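Local coordinates for probable acetyltransferase (Bacillus subtilis, PDB 1NSL) that probably transfers acetyl groups to the N-termini of proteins, possibly ribosomal ones, and assembles as a homohexamer, at the interface of chains A and B and the interface of chains A and C. Numbering follows the deposited sequence. Chains: chain A/B/C, Probable acetyltransferase.

Contact 1: the interface of chains A and B. Residues chain A 60-61, 63-64; chain B 15, 60-61, 63-64.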
ATOM      1  N   ARG A  60      -4.953  16.029  -3.571  1.00 26.39           N
ATOM      2  CA  ARG A  60      -6.014  15.427  -4.298  1.00 26.20           C
ATOM      3  C   ARG A  60      -6.417  14.073  -3.626  1.00 27.31           C
ATOM      4  O   ARG A  60      -7.624  13.861  -3.379  1.00 26.90           O
ATOM      5  CB  ARG A  60      -5.611  15.182  -5.758  1.00 25.69           C
ATOM      6  CG  ARG A  60      -5.874  16.340  -6.596  1.00 27.06           C
ATOM      7  CD  ARG A  60      -5.128  16.363  -7.902  1.00 26.72           C
ATOM      8  NE  ARG A  60      -5.987  15.735  -8.880  1.00 27.20           N
ATOM      9  CZ  ARG A  60      -6.915  16.374  -9.512  1.00 23.97           C
ATOM     10  NH1 ARG A  60      -7.094  17.640  -9.279  1.00 23.53           N
ATOM     11  NH2 ARG A  60      -7.682  15.766 -10.367  1.00 27.54           N
ATOM     12  N   ARG A  61      -5.482  13.152  -3.323  1.00 27.02           N
ATOM     13  CA  ARG A  61      -6.036  11.928  -2.755  1.00 28.36           C
ATOM     14  C   ARG A  61      -6.798  12.341  -1.485  1.00 28.47           C
ATOM     15  O   ARG A  61      -7.813  11.783  -1.180  1.00 29.54           O
ATOM     16  CB  ARG A  61      -5.050  10.762  -2.457  1.00 27.95           C
ATOM     17  CG  ARG A  61      -4.507   9.873  -3.647  1.00 31.33           C
ATOM     18  CD  ARG A  61      -3.010  10.237  -3.920  1.00 38.62           C
ATOM     19  NE  ARG A  61      -2.242   9.601  -4.983  1.00 38.34           N
ATOM     20  CZ  ARG A  61      -1.103   9.019  -4.707  1.00 44.57           C
ATOM     21  NH1 ARG A  61      -0.360   8.393  -5.636  1.00 48.40           N
ATOM     22  NH2 ARG A  61      -0.722   9.039  -3.434  1.00 48.02           N
ATOM     23  N   TYR A  63      -8.542  14.783  -0.783  1.00 28.27           N
ATOM     24  CA  TYR A  63      -9.880  15.257  -1.022  1.00 27.37           C
ATOM     25  C   TYR A  63     -10.720  14.109  -1.510  1.00 27.07           C
ATOM     26  O   TYR A  63     -11.881  14.007  -1.248  1.00 27.37           O
ATOM     27  CB  TYR A  63      -9.826  16.317  -2.058  1.00 27.03           C
ATOM     28  CG  TYR A  63     -11.071  16.539  -2.758  1.00 28.06           C
ATOM     29  CD1 TYR A  63     -12.036  17.342  -2.236  1.00 27.30           C
ATOM     30  CD2 TYR A  63     -11.259  16.013  -4.023  1.00 29.33           C
ATOM     31  CE1 TYR A  63     -13.196  17.566  -2.938  1.00 27.25           C
ATOM     32  CE2 TYR A  63     -12.378  16.196  -4.683  1.00 25.14           C
ATOM     33  CZ  TYR A  63     -13.346  16.966  -4.138  1.00 27.21           C
ATOM     34  OH  TYR A  63     -14.462  17.187  -4.853  1.00 29.44           O
ATOM     35  N   ALA A  64     -10.130  13.231  -2.258  1.00 26.48           N
ATOM     36  CA  ALA A  64     -10.909  12.151  -2.691  1.00 26.10           C
ATOM     37  C   ALA A  64     -11.306  11.395  -1.421  1.00 26.90           C
ATOM     38  O   ALA A  64     -12.443  10.987  -1.336  1.00 28.12           O
ATOM     39  CB  ALA A  64     -10.141  11.257  -3.722  1.00 24.54           C
TER
ATOM     40  N   LEU B  15     -18.736  14.790  -8.940  1.00 29.60           N
ATOM     41  CA  LEU B  15     -18.177  13.552  -8.423  1.00 29.15           C
ATOM     42  C   LEU B  15     -19.216  12.901  -7.486  1.00 29.18           C
ATOM     43  O   LEU B  15     -20.069  13.581  -6.918  1.00 29.52           O
ATOM     44  CB  LEU B  15     -16.881  13.822  -7.693  1.00 27.68           C
ATOM     45  CG  LEU B  15     -15.446  13.485  -8.159  1.00 30.91           C
ATOM     46  CD1 LEU B  15     -14.629  13.076  -6.930  1.00 27.56           C
ATOM     47  CD2 LEU B  15     -15.265  12.335  -9.102  1.00 30.72           C
ATOM     48  N   ARG B  60     -13.213   8.147  -6.872  1.00 27.89           N
ATOM     49  CA  ARG B  60     -12.728   9.402  -6.473  1.00 26.62           C
ATOM     50  C   ARG B  60     -11.221   9.378  -6.545  1.00 28.14           C
ATOM     51  O   ARG B  60     -10.555  10.342  -6.978  1.00 27.77           O
ATOM     52  CB  ARG B  60     -13.219   9.652  -5.090  1.00 26.36           C
ATOM     53  CG  ARG B  60     -14.659   9.981  -5.054  1.00 25.15           C
ATOM     54  CD  ARG B  60     -15.147  10.148  -3.680  1.00 23.90           C
ATOM     55  NE  ARG B  60     -14.625  11.327  -3.031  1.00 22.16           N
ATOM     56  CZ  ARG B  60     -15.145  12.532  -3.178  1.00 23.17           C
ATOM     57  NH1 ARG B  60     -16.146  12.738  -4.004  1.00 22.80           N
ATOM     58  NH2 ARG B  60     -14.658  13.549  -2.511  1.00 26.10           N
ATOM     59  N   ARG B  61     -10.653   8.253  -6.183  1.00 28.62           N
ATOM     60  CA  ARG B  61      -9.204   8.222  -6.154  1.00 29.87           C
ATOM     61  C   ARG B  61      -8.709   8.284  -7.628  1.00 29.54           C
ATOM     62  O   ARG B  61      -7.766   8.996  -8.004  1.00 28.18           O
ATOM     63  CB  ARG B  61      -8.805   7.026  -5.278  1.00 29.90           C
ATOM     64  CG  ARG B  61      -7.502   6.376  -5.486  1.00 34.82           C
ATOM     65  CD  ARG B  61      -7.149   5.412  -4.263  1.00 43.59           C
ATOM     66  NE  ARG B  61      -6.034   4.450  -4.472  1.00 45.60           N
ATOM     67  CZ  ARG B  61      -5.726   3.451  -3.635  1.00 44.78           C
ATOM     68  NH1 ARG B  61      -6.465   3.273  -2.548  1.00 43.78           N
ATOM     69  NH2 ARG B  61      -4.685   2.637  -3.876  1.00 44.68           N
ATOM     70  N   TYR B  63     -10.066   9.835 -10.028  1.00 26.15           N
ATOM     71  CA  TYR B  63     -10.133  11.197 -10.397  1.00 25.44           C
ATOM     72  C   TYR B  63      -8.966  11.990  -9.758  1.00 26.78           C
ATOM     73  O   TYR B  63      -8.359  12.875 -10.320  1.00 27.28           O
ATOM     74  CB  TYR B  63     -11.424  11.714  -9.907  1.00 24.14           C
ATOM     75  CG  TYR B  63     -11.554  13.165  -9.980  1.00 26.37           C
ATOM     76  CD1 TYR B  63     -11.788  13.824 -11.176  1.00 26.22           C
ATOM     77  CD2 TYR B  63     -11.437  13.922  -8.814  1.00 30.08           C
ATOM     78  CE1 TYR B  63     -11.899  15.245 -11.211  1.00 24.45           C
ATOM     79  CE2 TYR B  63     -11.505  15.262  -8.836  1.00 28.89           C
ATOM     80  CZ  TYR B  63     -11.730  15.912 -10.027  1.00 29.18           C
ATOM     81  OH  TYR B  63     -11.839  17.248  -9.878  1.00 33.67           O
ATOM     82  N   ALA B  64      -8.616  11.654  -8.547  1.00 26.51           N
ATOM     83  CA  ALA B  64      -7.623  12.404  -7.972  1.00 24.52           C
ATOM     84  C   ALA B  64      -6.391  12.082  -8.774  1.00 24.65           C
ATOM     85  O   ALA B  64      -5.636  12.965  -9.041  1.00 25.07           O
ATOM     86  CB  ALA B  64      -7.515  12.001  -6.543  1.00 24.45           C
TER
HETATM   87  O   HOH W   1     -16.879  15.735  -4.055  1.00 73.58           O
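A:Arg60 and B:Arg60 each reach over the two-fold axis to the last turn of the partner's helix 48-64, where they bond to backbone carbonyls. A:Arg60 NE meets B:Ala64 O at 2.8 Å and nearly straight, in the plane of the guanidinium and on a lone pair of the carbonyl. A:Arg60 NH2 donates to B:Tyr63 O at 3.0 Å, tilted from both planes. The twin arginine does the same: B:Arg60 NE to A:Ala64 O is 2.8 Å and B:Arg60 NH2 to A:Tyr63 O is 3.1 Å. A bend at chi3 (92° in A:Arg60) turns each guanidinium onto these oxygens, and its positive charge probably suits the carbonyl-rich helix end. Cation-pi contacts follow: B:Arg60 NH2 lies over one face of the A:Tyr63 ring, 4.2 Å from its centroid, and A:Arg60 NH2 sits likewise on B:Tyr63. Apolar packing fills the middle, where the methyls A:Ala64 CB and B:Ala64 CB touch at 3.9 Å. Lastly, a water joins the phenol A:Tyr63 OH, 2.9 Å away, to the guanidinium nitrogen B:Arg60 NH1 at 3.1 Å.

Contact 2: the interface of chains A and B. Residues chain A 3, 15, 63, 69; chain B 2-3, 15, 63.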
ATOM      1  N   PHE A   3     -14.704  20.627 -12.553  1.00 26.08           N
ATOM      2  CA  PHE A   3     -15.466  20.890 -11.337  1.00 25.75           C
ATOM      3  C   PHE A   3     -14.969  22.085 -10.601  1.00 26.57           C
ATOM      4  O   PHE A   3     -13.820  22.206 -10.223  1.00 27.20           O
ATOM      5  CB  PHE A   3     -15.507  19.692 -10.406  1.00 24.09           C
ATOM      6  CG  PHE A   3     -15.873  18.444 -11.065  1.00 19.41           C
ATOM      7  CD1 PHE A   3     -15.036  17.377 -11.003  1.00 16.92           C
ATOM      8  CD2 PHE A   3     -17.056  18.316 -11.720  1.00 20.52           C
ATOM      9  CE1 PHE A   3     -15.318  16.217 -11.615  1.00 18.29           C
ATOM     10  CE2 PHE A   3     -17.387  17.101 -12.324  1.00 22.20           C
ATOM     11  CZ  PHE A   3     -16.498  16.050 -12.283  1.00 19.43           C
ATOM     12  N   LEU A  15      -9.683  22.589  -6.853  1.00 33.61           N
ATOM     13  CA  LEU A  15      -8.602  21.655  -6.541  1.00 31.55           C
ATOM     14  C   LEU A  15      -7.434  21.994  -7.435  1.00 30.47           C
ATOM     15  O   LEU A  15      -7.657  22.419  -8.572  1.00 28.97           O
ATOM     16  CB  LEU A  15      -9.003  20.290  -7.002  1.00 29.58           C
ATOM     17  CG  LEU A  15      -9.415  19.259  -6.042  1.00 31.19           C
ATOM     18  CD1 LEU A  15      -8.575  18.133  -6.451  1.00 32.57           C
ATOM     19  CD2 LEU A  15      -9.144  19.526  -4.629  1.00 34.06           C
ATOM     20  N   TYR A  63      -8.542  14.783  -0.783  1.00 28.27           N
ATOM     21  CA  TYR A  63      -9.880  15.257  -1.022  1.00 27.37           C
ATOM     22  C   TYR A  63     -10.720  14.109  -1.510  1.00 27.07           C
ATOM     23  O   TYR A  63     -11.881  14.007  -1.248  1.00 27.37           O
ATOM     24  CB  TYR A  63      -9.826  16.317  -2.058  1.00 27.03           C
ATOM     25  CG  TYR A  63     -11.071  16.539  -2.758  1.00 28.06           C
ATOM     26  CD1 TYR A  63     -12.036  17.342  -2.236  1.00 27.30           C
ATOM     27  CD2 TYR A  63     -11.259  16.013  -4.023  1.00 29.33           C
ATOM     28  CE1 TYR A  63     -13.196  17.566  -2.938  1.00 27.25           C
ATOM     29  CE2 TYR A  63     -12.378  16.196  -4.683  1.00 25.14           C
ATOM     30  CZ  TYR A  63     -13.346  16.966  -4.138  1.00 27.21           C
ATOM     31  OH  TYR A  63     -14.462  17.187  -4.853  1.00 29.44           O
ATOM     32  N   ILE A  69     -10.071  19.924   2.285  1.00 25.82           N
ATOM     33  CA  ILE A  69      -9.908  20.320   0.957  1.00 25.89           C
ATOM     34  C   ILE A  69      -8.659  21.144   0.969  1.00 25.69           C
ATOM     35  O   ILE A  69      -8.543  22.001   1.804  1.00 28.08           O
ATOM     36  CB  ILE A  69     -11.084  21.190   0.677  1.00 25.71           C
ATOM     37  CG1 ILE A  69     -12.272  20.266   0.676  1.00 27.34           C
ATOM     38  CG2 ILE A  69     -10.989  21.737  -0.672  1.00 28.18           C
ATOM     39  CD1 ILE A  69     -13.589  20.914   0.932  1.00 31.42           C
TER
HETATM   40  N   MSE B   2     -18.965  21.351  -3.378  1.00 30.91           N
HETATM   41  CA  MSE B   2     -18.156  22.596  -3.494  1.00 30.74           C
HETATM   42  C   MSE B   2     -17.896  22.746  -4.971  1.00 30.13           C
HETATM   43  O   MSE B   2     -18.051  23.839  -5.529  1.00 30.44           O
HETATM   44  CB  MSE B   2     -16.760  22.445  -2.915  1.00 30.70           C
HETATM   45  CG  MSE B   2     -16.619  22.720  -1.513  1.00 33.48           C
HETATM   46 SE   MSE B   2     -16.074  24.510  -1.361  1.00 41.80          SE
HETATM   47  CE  MSE B   2     -14.469  24.401  -2.173  1.00 39.39           C
ATOM     48  N   PHE B   3     -17.488  21.619  -5.575  1.00 27.61           N
ATOM     49  CA  PHE B   3     -17.049  21.593  -6.951  1.00 25.99           C
ATOM     50  C   PHE B   3     -18.006  20.903  -7.887  1.00 24.83           C
ATOM     51  O   PHE B   3     -18.066  19.712  -7.988  1.00 23.51           O
ATOM     52  CB  PHE B   3     -15.701  20.907  -7.057  1.00 24.96           C
ATOM     53  CG  PHE B   3     -14.685  21.468  -6.137  1.00 23.96           C
ATOM     54  CD1 PHE B   3     -13.946  20.652  -5.312  1.00 19.81           C
ATOM     55  CD2 PHE B   3     -14.461  22.820  -6.106  1.00 25.34           C
ATOM     56  CE1 PHE B   3     -13.051  21.171  -4.498  1.00 23.96           C
ATOM     57  CE2 PHE B   3     -13.512  23.367  -5.253  1.00 25.26           C
ATOM     58  CZ  PHE B   3     -12.828  22.550  -4.442  1.00 24.48           C
ATOM     59  N   LEU B  15     -18.736  14.790  -8.940  1.00 29.60           N
ATOM     60  CA  LEU B  15     -18.177  13.552  -8.423  1.00 29.15           C
ATOM     61  C   LEU B  15     -19.216  12.901  -7.486  1.00 29.18           C
ATOM     62  O   LEU B  15     -20.069  13.581  -6.918  1.00 29.52           O
ATOM     63  CB  LEU B  15     -16.881  13.822  -7.693  1.00 27.68           C
ATOM     64  CG  LEU B  15     -15.446  13.485  -8.159  1.00 30.91           C
ATOM     65  CD1 LEU B  15     -14.629  13.076  -6.930  1.00 27.56           C
ATOM     66  CD2 LEU B  15     -15.265  12.335  -9.102  1.00 30.72           C
ATOM     67  N   TYR B  63     -10.066   9.835 -10.028  1.00 26.15           N
ATOM     68  CA  TYR B  63     -10.133  11.197 -10.397  1.00 25.44           C
ATOM     69  C   TYR B  63      -8.966  11.990  -9.758  1.00 26.78           C
ATOM     70  O   TYR B  63      -8.359  12.875 -10.320  1.00 27.28           O
ATOM     71  CB  TYR B  63     -11.424  11.714  -9.907  1.00 24.14           C
ATOM     72  CG  TYR B  63     -11.554  13.165  -9.980  1.00 26.37           C
ATOM     73  CD1 TYR B  63     -11.788  13.824 -11.176  1.00 26.22           C
ATOM     74  CD2 TYR B  63     -11.437  13.922  -8.814  1.00 30.08           C
ATOM     75  CE1 TYR B  63     -11.899  15.245 -11.211  1.00 24.45           C
ATOM     76  CE2 TYR B  63     -11.505  15.262  -8.836  1.00 28.89           C
ATOM     77  CZ  TYR B  63     -11.730  15.912 -10.027  1.00 29.18           C
ATOM     78  OH  TYR B  63     -11.839  17.248  -9.878  1.00 33.67           O
TER
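A:Phe3 and B:Phe3, from the N-terminal segments of the two subunits, meet back to back through their methylenes, with CB to CB at 3.6 Å, while their rings diverge toward opposite tyrosines. The tight part lies here. A:Phe3 turns its CD1-CE1 edge to B:Tyr63, its CE1 lying 3.6 Å from B:Tyr63 CE1 and its CD1 3.4 Å from the phenol oxygen B:Tyr63 OH. The two ring planes stand 55° apart in an edge-to-face contact, and the two side chains run antiparallel alongside each other. B:Phe3 likewise turns an edge to A:Tyr63, its CD1 3.9 Å from A:Tyr63 CZ. In both phenylalanines CG is anti to the carbonyl carbon (chi1 -49° in A:Phe3), which swings the ring away from the methylene pair and along the partner's tyrosine. Each tyrosine is backed on one face by the leucine of its own chain, CD2 of A:Leu15 and CG of B:Leu15. Packing is looser at the margin. A:Ile69 CG2 stays 4.3 Å from B:Phe3 CZ, and selenomethionine B:Met2 hides little surface against A:Ile69, its CB instead covering the centre of the B:Phe3 ring within its own chain. The mutual packing of Phe3 on Tyr63 gives the A-B pair an aromatic seam that probably helps hold the start of each chain against its neighbour's helix 48-64 and the end of strand 11-15.

Contact 3: the interface of chains A and C. Residues chain A 158; chain C 152, 154, 174-176, 179.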
ATOM      1  N   ARG A 158      -0.402  29.310  23.548  1.00 28.32           N
ATOM      2  CA  ARG A 158       0.872  29.891  23.879  1.00 27.94           C
ATOM      3  C   ARG A 158       1.896  29.140  23.106  1.00 27.32           C
ATOM      4  O   ARG A 158       1.908  27.942  23.117  1.00 26.76           O
ATOM      5  CB  ARG A 158       1.154  29.815  25.385  1.00 28.24           C
ATOM      6  CG  ARG A 158       0.201  30.714  26.173  1.00 28.25           C
ATOM      7  CD  ARG A 158       0.363  30.736  27.638  1.00 26.57           C
ATOM      8  NE  ARG A 158       0.532  29.394  28.149  1.00 26.70           N
ATOM      9  CZ  ARG A 158       1.553  29.028  28.896  1.00 25.03           C
ATOM     10  NH1 ARG A 158       2.498  29.906  29.227  1.00 18.88           N
ATOM     11  NH2 ARG A 158       1.627  27.773  29.297  1.00 25.74           N
TER
ATOM     12  N   LEU C 152      -1.426  26.103  32.162  1.00 28.55           N
ATOM     13  CA  LEU C 152      -2.219  27.318  32.270  1.00 29.48           C
ATOM     14  C   LEU C 152      -3.385  27.198  31.339  1.00 30.23           C
ATOM     15  O   LEU C 152      -3.264  26.794  30.170  1.00 31.28           O
ATOM     16  CB  LEU C 152      -1.481  28.601  31.835  1.00 29.70           C
ATOM     17  CG  LEU C 152      -0.266  29.270  32.501  1.00 32.19           C
ATOM     18  CD1 LEU C 152       0.081  30.648  31.845  1.00 31.80           C
ATOM     19  CD2 LEU C 152      -0.393  29.429  34.072  1.00 32.93           C
ATOM     20  N   GLU C 154      -5.546  28.320  28.594  1.00 30.29           N
ATOM     21  CA  GLU C 154      -5.219  29.296  27.563  1.00 30.23           C
ATOM     22  C   GLU C 154      -6.414  29.729  26.780  1.00 30.55           C
ATOM     23  O   GLU C 154      -6.360  30.768  26.135  1.00 31.87           O
ATOM     24  CB  GLU C 154      -4.119  28.829  26.601  1.00 29.00           C
ATOM     25  CG  GLU C 154      -4.119  27.366  26.254  1.00 28.21           C
ATOM     26  CD  GLU C 154      -3.188  27.071  25.092  1.00 29.96           C
ATOM     27  OE1 GLU C 154      -3.605  26.310  24.181  1.00 29.16           O
ATOM     28  OE2 GLU C 154      -2.050  27.636  25.058  1.00 31.36           O
ATOM     29  N   SER C 174      -2.088  24.685  28.480  1.00 29.20           N
ATOM     30  CA  SER C 174      -0.774  24.431  27.848  1.00 28.56           C
ATOM     31  C   SER C 174       0.371  24.617  28.814  1.00 26.90           C
ATOM     32  O   SER C 174       0.229  25.331  29.802  1.00 25.87           O
ATOM     33  CB  SER C 174      -0.596  25.291  26.614  1.00 28.70           C
ATOM     34  OG  SER C 174      -0.572  26.662  26.967  1.00 33.70           O
ATOM     35  N   LEU C 175       1.473  23.911  28.547  1.00 25.71           N
ATOM     36  CA  LEU C 175       2.665  23.914  29.391  1.00 24.73           C
ATOM     37  C   LEU C 175       3.844  24.102  28.483  1.00 24.81           C
ATOM     38  O   LEU C 175       4.000  23.344  27.511  1.00 24.26           O
ATOM     39  CB  LEU C 175       2.770  22.589  30.130  1.00 24.23           C
ATOM     40  CG  LEU C 175       4.008  22.281  30.994  1.00 27.12           C
ATOM     41  CD1 LEU C 175       4.257  23.324  32.106  1.00 25.46           C
ATOM     42  CD2 LEU C 175       4.007  20.825  31.592  1.00 24.43           C
ATOM     43  N   LEU C 176       4.633  25.153  28.707  1.00 24.95           N
ATOM     44  CA  LEU C 176       5.850  25.330  27.889  1.00 25.41           C
ATOM     45  C   LEU C 176       7.149  24.709  28.502  1.00 26.05           C
ATOM     46  O   LEU C 176       7.389  24.723  29.727  1.00 26.06           O
ATOM     47  CB  LEU C 176       6.089  26.788  27.587  1.00 24.38           C
ATOM     48  CG  LEU C 176       5.019  27.510  26.805  1.00 24.01           C
ATOM     49  CD1 LEU C 176       5.455  28.965  26.548  1.00 17.12           C
ATOM     50  CD2 LEU C 176       4.729  26.733  25.512  1.00 23.16           C
ATOM     51  N   GLU C 179       8.812  26.476  31.078  1.00 28.54           N
ATOM     52  CA  GLU C 179       8.111  26.625  32.352  1.00 29.48           C
ATOM     53  C   GLU C 179       8.251  25.350  33.179  1.00 29.79           C
ATOM     54  O   GLU C 179       8.024  25.334  34.391  1.00 29.80           O
ATOM     55  CB  GLU C 179       6.622  26.957  32.182  1.00 29.76           C
ATOM     56  CG  GLU C 179       6.262  28.252  31.472  1.00 32.16           C
ATOM     57  CD  GLU C 179       4.823  28.240  30.927  1.00 34.63           C
ATOM     58  OE1 GLU C 179       4.336  27.182  30.480  1.00 36.07           O
ATOM     59  OE2 GLU C 179       4.160  29.297  30.913  1.00 35.95           O
TER
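This is one patch of a two-fold symmetric interface between identical subunits of the homohexamer, in which an arginine from the loop between strands 152-157 and 160-163 of one chain plugs into a polar pocket on the next; it links A to C by a different surface from the one that joins A to B. A:Arg158 carries it and hides 122 Å² against C. A bend at chi3 (-45°) turns its guanidinium toward C:Ser174 and C:Glu179. End-on, NH1 and NH2 take one oxygen each of the C:Glu179 carboxylate in a salt bridge, the two planes only 28° apart. NH2 to C:Glu179 OE1 is 3.0 Å, on the syn lone pair; the NH1 to OE2 leg is modelled doubtfully short. Side-on, NE reaches the hydroxyl C:Ser174 OG at 3.2 Å, while NH2 approaches C:Ser174 O at 2.9 Å from above the carbonyl plane. One guanidinium face rests on the methyl C:Leu152 CD1, 3.6 Å above the plane and over its centre. With A:Arg158 cut back to an alanine, the C:Glu179 carboxylate would probably lose its cross-subunit partner, and C:Ser174 and C:Leu152 the group that packs on them. In the second shell, the backbone C:Leu176 N holds C:Glu179 OE1 at 2.7 Å. A further direct link runs from backbone A:Arg158 N to C:Glu154 OE2 at 2.8 Å, and C:Ser174 OG reaches that same oxygen from the opposite face of the carboxylate.

Contact 4: the interface of chains A and B. Residues chain A 63-64, 66; chain B 17-18, 60.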
ATOM      1  N   TYR A  63      -8.542  14.783  -0.783  1.00 28.27           N
ATOM      2  CA  TYR A  63      -9.880  15.257  -1.022  1.00 27.37           C
ATOM      3  C   TYR A  63     -10.720  14.109  -1.510  1.00 27.07           C
ATOM      4  O   TYR A  63     -11.881  14.007  -1.248  1.00 27.37           O
ATOM      5  CB  TYR A  63      -9.826  16.317  -2.058  1.00 27.03           C
ATOM      6  CG  TYR A  63     -11.071  16.539  -2.758  1.00 28.06           C
ATOM      7  CD1 TYR A  63     -12.036  17.342  -2.236  1.00 27.30           C
ATOM      8  CD2 TYR A  63     -11.259  16.013  -4.023  1.00 29.33           C
ATOM      9  CE1 TYR A  63     -13.196  17.566  -2.938  1.00 27.25           C
ATOM     10  CE2 TYR A  63     -12.378  16.196  -4.683  1.00 25.14           C
ATOM     11  CZ  TYR A  63     -13.346  16.966  -4.138  1.00 27.21           C
ATOM     12  OH  TYR A  63     -14.462  17.187  -4.853  1.00 29.44           O
ATOM     13  N   ALA A  64     -10.130  13.231  -2.258  1.00 26.48           N
ATOM     14  CA  ALA A  64     -10.909  12.151  -2.691  1.00 26.10           C
ATOM     15  C   ALA A  64     -11.306  11.395  -1.421  1.00 26.90           C
ATOM     16  O   ALA A  64     -12.443  10.987  -1.336  1.00 28.12           O
ATOM     17  CB  ALA A  64     -10.141  11.257  -3.722  1.00 24.54           C
ATOM     18  N   LEU A  66     -12.099  12.298   1.333  1.00 24.80           N
ATOM     19  CA  LEU A  66     -12.856  13.139   2.206  1.00 26.08           C
ATOM     20  C   LEU A  66     -12.282  13.649   3.487  1.00 26.72           C
ATOM     21  O   LEU A  66     -13.037  13.759   4.423  1.00 27.76           O
ATOM     22  CB  LEU A  66     -14.155  12.529   2.626  1.00 26.44           C
ATOM     23  CG  LEU A  66     -15.009  12.278   1.431  1.00 29.35           C
ATOM     24  CD1 LEU A  66     -15.876  11.134   1.961  1.00 30.18           C
ATOM     25  CD2 LEU A  66     -15.765  13.529   1.064  1.00 28.67           C
TER
ATOM     26  N   GLU B  17     -20.001  10.756  -3.952  1.00 30.62           N
ATOM     27  CA  GLU B  17     -19.529  10.731  -2.594  1.00 31.39           C
ATOM     28  C   GLU B  17     -20.085   9.532  -1.945  1.00 30.41           C
ATOM     29  O   GLU B  17     -21.221   9.180  -2.189  1.00 30.07           O
ATOM     30  CB  GLU B  17     -20.153  11.880  -1.840  1.00 32.15           C
ATOM     31  CG  GLU B  17     -20.355  13.078  -2.711  1.00 38.87           C
ATOM     32  CD  GLU B  17     -20.093  14.378  -1.978  1.00 47.25           C
ATOM     33  OE1 GLU B  17     -19.715  14.298  -0.774  1.00 46.99           O
ATOM     34  OE2 GLU B  17     -20.246  15.470  -2.629  1.00 51.12           O
ATOM     35  N   PRO B  18     -19.340   8.947  -1.032  1.00 30.00           N
ATOM     36  CA  PRO B  18     -19.842   7.828  -0.266  1.00 30.08           C
ATOM     37  C   PRO B  18     -21.319   7.899   0.042  1.00 29.53           C
ATOM     38  O   PRO B  18     -21.987   6.912  -0.146  1.00 28.56           O
ATOM     39  CB  PRO B  18     -18.991   7.923   0.983  1.00 29.72           C
ATOM     40  CG  PRO B  18     -17.753   8.172   0.417  1.00 27.66           C
ATOM     41  CD  PRO B  18     -17.988   9.254  -0.594  1.00 29.64           C
ATOM     42  N   ARG B  60     -13.213   8.147  -6.872  1.00 27.89           N
ATOM     43  CA  ARG B  60     -12.728   9.402  -6.473  1.00 26.62           C
ATOM     44  C   ARG B  60     -11.221   9.378  -6.545  1.00 28.14           C
ATOM     45  O   ARG B  60     -10.555  10.342  -6.978  1.00 27.77           O
ATOM     46  CB  ARG B  60     -13.219   9.652  -5.090  1.00 26.36           C
ATOM     47  CG  ARG B  60     -14.659   9.981  -5.054  1.00 25.15           C
ATOM     48  CD  ARG B  60     -15.147  10.148  -3.680  1.00 23.90           C
ATOM     49  NE  ARG B  60     -14.625  11.327  -3.031  1.00 22.16           N
ATOM     50  CZ  ARG B  60     -15.145  12.532  -3.178  1.00 23.17           C
ATOM     51  NH1 ARG B  60     -16.146  12.738  -4.004  1.00 22.80           N
ATOM     52  NH2 ARG B  60     -14.658  13.549  -2.511  1.00 26.10           N
TER
HETATM   53  O   HOH W   2     -16.879  15.735  -4.055  1.00 73.58           O
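A:Leu66 packs against B:Arg60 and B:Pro18, using a different methyl for each. Its CD2 lies 3.7 Å from the guanidinium nitrogen B:Arg60 NH2, the two side chains crossing at about a right angle. Its CD1 points toward the CG-CD side of the B:Pro18 ring, with A:Leu66 CD1 to B:Pro18 CD at 3.8 Å. Chi1 (-61°) sets CG of the leucine anti to the carbonyl carbon and brings the fork of the side chain over B, where CD1 and CD2 go to different partners. Besides bonding A:Tyr63 O, B:Arg60 NH2 lies over the A:Tyr63 ring and has the A:Leu66 methyl beside it. Replacing B:Arg60 by a methionine would probably leave the carbonyls of A:Tyr63 and A:Ala64 without their donors and the A:Tyr63 ring without the cation over its face. Further out, the carboxylate of B:Glu17 lies beside the apolar patch, its OE1 4.4 Å from A:Leu66 CD2. The same OE1 stands 5.1 Å from B:Arg60 NH1, too far for a direct bond, though its charge might offset that of the arginine. The backbone of A:Leu66 has a positive phi (61°), a left-handed turn that carries the chain away from the helix. In the fold the leucine occupies the loop between helix 48-64 and strand 69-75 of A, while B offers the start of 3-10 helix 18-20, just after strand 11-15, and its own helix 48-64.

Contacts 1, 2 and 4 are neighbouring patches of one A-B interface, their C-alpha centres about 6 to 8 Å apart. All three use A:Tyr63; contacts 1 and 2 also share B:Leu15 and B:Tyr63, and contacts 1 and 4 share A:Ala64 and B:Arg60. The C-terminal end of helix 48-64 therefore serves polar, aromatic and aliphatic contacts together. Contact 3 lies about 38 to 39 Å from the others, on the strands and loop near the other end of the chain. Each subunit thus has two separate two-fold surfaces, which could, if used alternately, close six copies into the hexamer.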